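Putative peptide ABC-transport system periplasmic peptide-binding protein (PDB 4OEV) binds nickel outside the cytoplasm, here together with oxalate, and probably delivers it to an ABC-type importer for uptake. Local coordinates at residues A[13-25]-A[147-159]. Residues are numbered along the deposited sequence; the frame is centred on the assembly and turned at random.
Sequences NEIARINPAYSED and NLNTSSFNQNPIG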
loop_
_atom_site.group_PDB
_atom_site.type_symbol
_atom_site.label_atom_id
_atom_site.label_comp_id
_atom_site.label_asym_id
_atom_site.label_seq_id
_atom_site.Cartn_x
_atom_site.Cartn_y
_atom_site.Cartn_z
ATOM N N ASN A 13 0.588 -10.248 -4.614
ATOM C CA ASN A 13 1.647 -10.294 -3.611
ATOM C C ASN A 13 1.325 -11.286 -2.509
ATOM O O ASN A 13 0.157 -11.528 -2.221
ATOM C CB ASN A 13 1.846 -8.901 -3.008
ATOM C CG ASN A 13 2.199 -7.881 -4.051
ATOM O OD1 ASN A 13 3.319 -7.879 -4.547
ATOM N ND2 ASN A 13 1.247 -7.010 -4.402
ATOM N N GLU A 14 2.360 -11.874 -1.934
ATOM C CA GLU A 14 2.234 -12.736 -0.801
ATOM C C GLU A 14 3.037 -12.110 0.341
ATOM O O GLU A 14 3.613 -11.021 0.197
ATOM C CB GLU A 14 2.722 -14.143 -1.134
ATOM C CG GLU A 14 4.137 -14.199 -1.670
ATOM C CD GLU A 14 4.611 -15.618 -1.940
ATOM O OE1 GLU A 14 3.866 -16.573 -1.608
ATOM O OE2 GLU A 14 5.739 -15.769 -2.471
ATOM N N ILE A 15 3.047 -12.784 1.473
ATOM C CA ILE A 15 3.859 -12.348 2.608
ATOM C C ILE A 15 4.505 -13.563 3.268
ATOM O O ILE A 15 3.858 -14.622 3.411
ATOM C CB ILE A 15 3.016 -11.551 3.607
ATOM C CG1 ILE A 15 3.882 -11.068 4.785
ATOM C CG2 ILE A 15 1.828 -12.410 4.178
ATOM C CD1 ILE A 15 3.251 -9.907 5.495
ATOM N N ALA A 16 5.777 -13.449 3.651
ATOM C CA ALA A 16 6.464 -14.600 4.251
ATOM C C ALA A 16 6.079 -14.850 5.704
ATOM O O ALA A 16 6.321 -15.934 6.220
ATOM C CB ALA A 16 7.969 -14.443 4.165
ATOM N N ARG A 17 5.533 -13.855 6.388
ATOM C CA ARG A 17 5.145 -14.062 7.802
ATOM C C ARG A 17 3.711 -13.585 7.948
ATOM O O ARG A 17 3.418 -12.393 7.760
ATOM C CB ARG A 17 6.090 -13.303 8.749
ATOM C CG ARG A 17 7.503 -13.835 8.794
ATOM C CD ARG A 17 8.402 -12.952 9.671
ATOM N NE ARG A 17 8.765 -11.707 9.008
ATOM C CZ ARG A 17 9.567 -10.781 9.529
ATOM N NH1 ARG A 17 10.097 -10.919 10.739
ATOM N NH2 ARG A 17 9.845 -9.700 8.838
ATOM N N ILE A 18 2.784 -14.522 8.154
ATOM C CA ILE A 18 1.391 -14.137 8.252
ATOM C C ILE A 18 1.144 -13.685 9.674
ATOM O O ILE A 18 0.558 -14.399 10.490
ATOM C CB ILE A 18 0.422 -15.273 7.826
ATOM C CG1 ILE A 18 0.722 -15.706 6.372
ATOM C CG2 ILE A 18 -1.029 -14.776 7.895
ATOM C CD1 ILE A 18 -0.046 -16.976 5.917
ATOM N N ASN A 19 1.562 -12.459 9.934
ATOM C CA ASN A 19 1.593 -11.910 11.279
ATOM C C ASN A 19 1.407 -10.412 11.142
ATOM O O ASN A 19 2.189 -9.757 10.453
ATOM C CB ASN A 19 2.920 -12.280 11.934
ATOM C CG ASN A 19 3.090 -11.712 13.312
ATOM O OD1 ASN A 19 2.462 -10.731 13.704
ATOM N ND2 ASN A 19 3.941 -12.351 14.074
ATOM N N PRO A 20 0.335 -9.879 11.741
ATOM C CA PRO A 20 0.035 -8.441 11.694
ATOM C C PRO A 20 1.265 -7.531 11.979
ATOM O O PRO A 20 1.353 -6.467 11.383
ATOM C CB PRO A 20 -1.034 -8.278 12.782
ATOM C CG PRO A 20 -1.681 -9.624 12.870
ATOM C CD PRO A 20 -0.753 -10.662 12.357
ATOM N N ALA A 21 2.192 -7.956 12.847
ATOM C CA ALA A 21 3.349 -7.118 13.174
ATOM C C ALA A 21 4.247 -6.841 11.958
ATOM O O ALA A 21 5.036 -5.877 11.996
ATOM C CB ALA A 21 4.164 -7.745 14.264
ATOM N N TYR A 22 4.137 -7.671 10.912
ATOM C CA TYR A 22 4.970 -7.541 9.698
ATOM C C TYR A 22 4.125 -7.240 8.450
ATOM O O TYR A 22 4.594 -7.386 7.298
ATOM C CB TYR A 22 5.835 -8.835 9.517
ATOM C CG TYR A 22 6.609 -9.084 10.794
ATOM C CD1 TYR A 22 7.656 -8.222 11.151
ATOM C CD2 TYR A 22 6.267 -10.106 11.657
ATOM C CE1 TYR A 22 8.351 -8.381 12.315
ATOM C CE2 TYR A 22 6.974 -10.294 12.879
ATOM C CZ TYR A 22 8.010 -9.426 13.184
ATOM O OH TYR A 22 8.741 -9.543 14.332
ATOM N N SER A 23 2.916 -6.719 8.681
ATOM C CA SER A 23 2.079 -6.239 7.578
ATOM C C SER A 23 2.757 -5.118 6.772
ATOM O O SER A 23 3.128 -4.094 7.348
ATOM C CB SER A 23 0.795 -5.661 8.088
ATOM O OG SER A 23 0.049 -5.135 7.011
ATOM N N GLU A 24 2.842 -5.278 5.454
ATOM C CA GLU A 24 3.354 -4.207 4.603
ATOM C C GLU A 24 2.295 -3.693 3.639
ATOM O O GLU A 24 2.632 -3.111 2.616
ATOM C CB GLU A 24 4.595 -4.667 3.819
ATOM C CG GLU A 24 5.782 -4.888 4.749
ATOM C CD GLU A 24 7.085 -5.038 4.010
ATOM O OE1 GLU A 24 7.136 -5.765 2.993
ATOM O OE2 GLU A 24 8.049 -4.360 4.405
ATOM N N ASP A 25 1.028 -3.923 3.980
ATOM C CA ASP A 25 -0.143 -3.503 3.189
ATOM C C ASP A 25 -0.082 -4.093 1.773
ATOM O O ASP A 25 -0.659 -3.524 0.843
ATOM C CB ASP A 25 -0.290 -1.975 3.076
ATOM C CG ASP A 25 -0.641 -1.294 4.390
ATOM O OD1 ASP A 25 -0.971 -1.994 5.364
ATOM O OD2 ASP A 25 -0.618 -0.035 4.450
ATOM N N ASN A 147 10.039 -15.518 19.999
ATOM C CA ASN A 147 10.704 -14.479 19.212
ATOM C C ASN A 147 9.802 -14.157 18.049
ATOM O O ASN A 147 9.702 -14.924 17.095
ATOM C CB ASN A 147 12.076 -14.943 18.759
ATOM C CG ASN A 147 12.870 -13.846 18.047
ATOM O OD1 ASN A 147 12.315 -12.845 17.575
ATOM N ND2 ASN A 147 14.183 -14.013 18.022
ATOM N N LEU A 148 9.128 -13.015 18.137
ATOM C CA LEU A 148 8.130 -12.650 17.168
ATOM C C LEU A 148 8.698 -12.645 15.744
ATOM O O LEU A 148 7.963 -12.877 14.781
ATOM C CB LEU A 148 7.540 -11.285 17.513
ATOM C CG LEU A 148 6.203 -10.989 16.812
ATOM C CD1 LEU A 148 5.075 -11.848 17.433
ATOM C CD2 LEU A 148 5.886 -9.508 16.880
ATOM N N ASN A 149 9.997 -12.377 15.625
ATOM C CA ASN A 149 10.669 -12.300 14.330
ATOM C C ASN A 149 10.716 -13.609 13.550
ATOM O O ASN A 149 10.577 -13.617 12.322
ATOM C CB ASN A 149 12.115 -11.788 14.491
ATOM C CG ASN A 149 12.185 -10.395 15.113
ATOM O OD1 ASN A 149 12.074 -9.405 14.413
ATOM N ND2 ASN A 149 12.440 -10.325 16.415
ATOM N N THR A 150 10.922 -14.710 14.262
ATOM C CA THR A 150 11.237 -15.963 13.596
ATOM C C THR A 150 10.311 -17.105 13.994
ATOM O O THR A 150 10.509 -18.223 13.554
ATOM C CB THR A 150 12.692 -16.362 13.890
ATOM O OG1 THR A 150 12.883 -16.427 15.304
ATOM C CG2 THR A 150 13.698 -15.304 13.327
ATOM N N SER A 151 9.306 -16.824 14.818
ATOM C CA SER A 151 8.435 -17.875 15.406
ATOM C C SER A 151 7.777 -18.714 14.319
ATOM O O SER A 151 7.465 -18.189 13.248
ATOM C CB SER A 151 7.355 -17.242 16.280
ATOM O OG SER A 151 6.500 -18.217 16.883
ATOM N N SER A 152 7.569 -20.005 14.593
ATOM C CA SER A 152 6.918 -20.882 13.619
ATOM C C SER A 152 5.442 -20.515 13.492
ATOM O O SER A 152 4.792 -20.843 12.487
ATOM C CB SER A 152 7.105 -22.345 13.997
ATOM O OG SER A 152 6.580 -22.636 15.287
ATOM N N PHE A 153 4.951 -19.777 14.489
ATOM C CA PHE A 153 3.661 -19.092 14.405
ATOM C C PHE A 153 3.429 -18.400 13.085
ATOM O O PHE A 153 2.333 -18.471 12.531
ATOM C CB PHE A 153 3.573 -18.029 15.482
ATOM C CG PHE A 153 2.268 -17.280 15.511
ATOM C CD1 PHE A 153 2.112 -16.073 14.851
ATOM C CD2 PHE A 153 1.203 -17.774 16.269
ATOM C CE1 PHE A 153 0.913 -15.387 14.902
ATOM C CE2 PHE A 153 0.006 -17.096 16.329
ATOM C CZ PHE A 153 -0.147 -15.900 15.656
ATOM N N ASN A 154 4.461 -17.704 12.589
ATOM C CA ASN A 154 4.309 -16.892 11.406
ATOM C C ASN A 154 3.930 -17.708 10.185
ATOM O O ASN A 154 3.460 -17.153 9.201
ATOM C CB ASN A 154 5.594 -16.084 11.129
ATOM C CG ASN A 154 5.914 -15.120 12.241
ATOM O OD1 ASN A 154 5.022 -14.697 12.965
ATOM N ND2 ASN A 154 7.191 -14.759 12.383
ATOM N N GLN A 155 4.156 -19.017 10.226
ATOM C CA GLN A 155 3.711 -19.871 9.123
ATOM C C GLN A 155 2.573 -20.803 9.563
ATOM O O GLN A 155 2.143 -21.641 8.790
ATOM C CB GLN A 155 4.878 -20.691 8.567
ATOM C CG GLN A 155 5.991 -19.868 7.882
ATOM C CD GLN A 155 6.894 -19.157 8.886
ATOM O OE1 GLN A 155 7.214 -19.702 9.942
ATOM N NE2 GLN A 155 7.305 -17.945 8.559
ATOM N N ASN A 156 2.111 -20.650 10.806
ATOM C CA ASN A 156 0.969 -21.409 11.368
ATOM C C ASN A 156 0.109 -20.477 12.214
ATOM O O ASN A 156 -0.128 -20.759 13.388
ATOM C CB ASN A 156 1.453 -22.564 12.249
ATOM C CG ASN A 156 2.239 -23.603 11.482
ATOM O OD1 ASN A 156 1.695 -24.637 11.081
ATOM N ND2 ASN A 156 3.529 -23.335 11.265
ATOM N N PRO A 157 -0.364 -19.358 11.628
ATOM C CA PRO A 157 -0.951 -18.273 12.425
ATOM C C PRO A 157 -2.267 -18.678 13.084
ATOM O O PRO A 157 -3.070 -19.379 12.464
ATOM C CB PRO A 157 -1.170 -17.166 11.388
ATOM C CG PRO A 157 -1.430 -17.908 10.126
ATOM C CD PRO A 157 -0.518 -19.117 10.182
ATOM N N ILE A 158 -2.460 -18.259 14.337
ATOM C CA ILE A 158 -3.734 -18.398 15.017
ATOM C C ILE A 158 -4.292 -16.979 15.217
ATOM O O ILE A 158 -3.588 -16.114 15.754
ATOM C CB ILE A 158 -3.579 -19.124 16.379
ATOM C CG1 ILE A 158 -3.258 -20.612 16.189
ATOM C CG2 ILE A 158 -4.820 -18.941 17.212
ATOM C CD1 ILE A 158 -4.410 -21.431 15.567
ATOM N N GLY A 159 -5.529 -16.723 14.782
ATOM C CA GLY A 159 -6.098 -15.381 14.887
ATOM C C GLY A 159 -7.550 -15.326 15.358
ATOM O O GLY A 159 -8.126 -16.348 15.790
HETATM O O HOH W 1 11.950 -9.172 11.992
#
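N154 joins two irregular loops by using its amide twice, with OD1 accepting from N19 across the contact and ND2 serving its own loop. N19 ND2 approaches N154 OD1 at 2.8 Å, nearly straight, although the two amides are turned 56° apart. N19, its chi1 of 177° setting CG opposite the backbone N, presents ND2 to N154 while its OD1 takes the A21 amide in an Asx turn. N154 ND2 donates to L148 O at 3.1 Å; together the two bonds fix the amide's rotation. N154 O accepts from I18 N at 2.9 Å. Loops without a regular ladder can be joined by scattered bonds, here one backbone pair supplemented by amide and guanidinium side chains. R17 runs alongside N154; the bend at chi3 (-75°) folds its guanidinium over Y22, where NH1 lies 3.4 Å above the ring centre; NH1 also donates to N149 O at 3.2 Å. Q155 NE2 closes the other end on A16 O. L148 CD2 packs 3.6 Å from A21 CB, and P157 CB lies 3.4 Å from I18 O, a buried carbonyl with no partner in the model. Y22 OH hydrogen-bonds to N96 O, while helix 140-143 backs L148 and F153, and I18 and P157 wedge between helix 30-33 and strand 163-169.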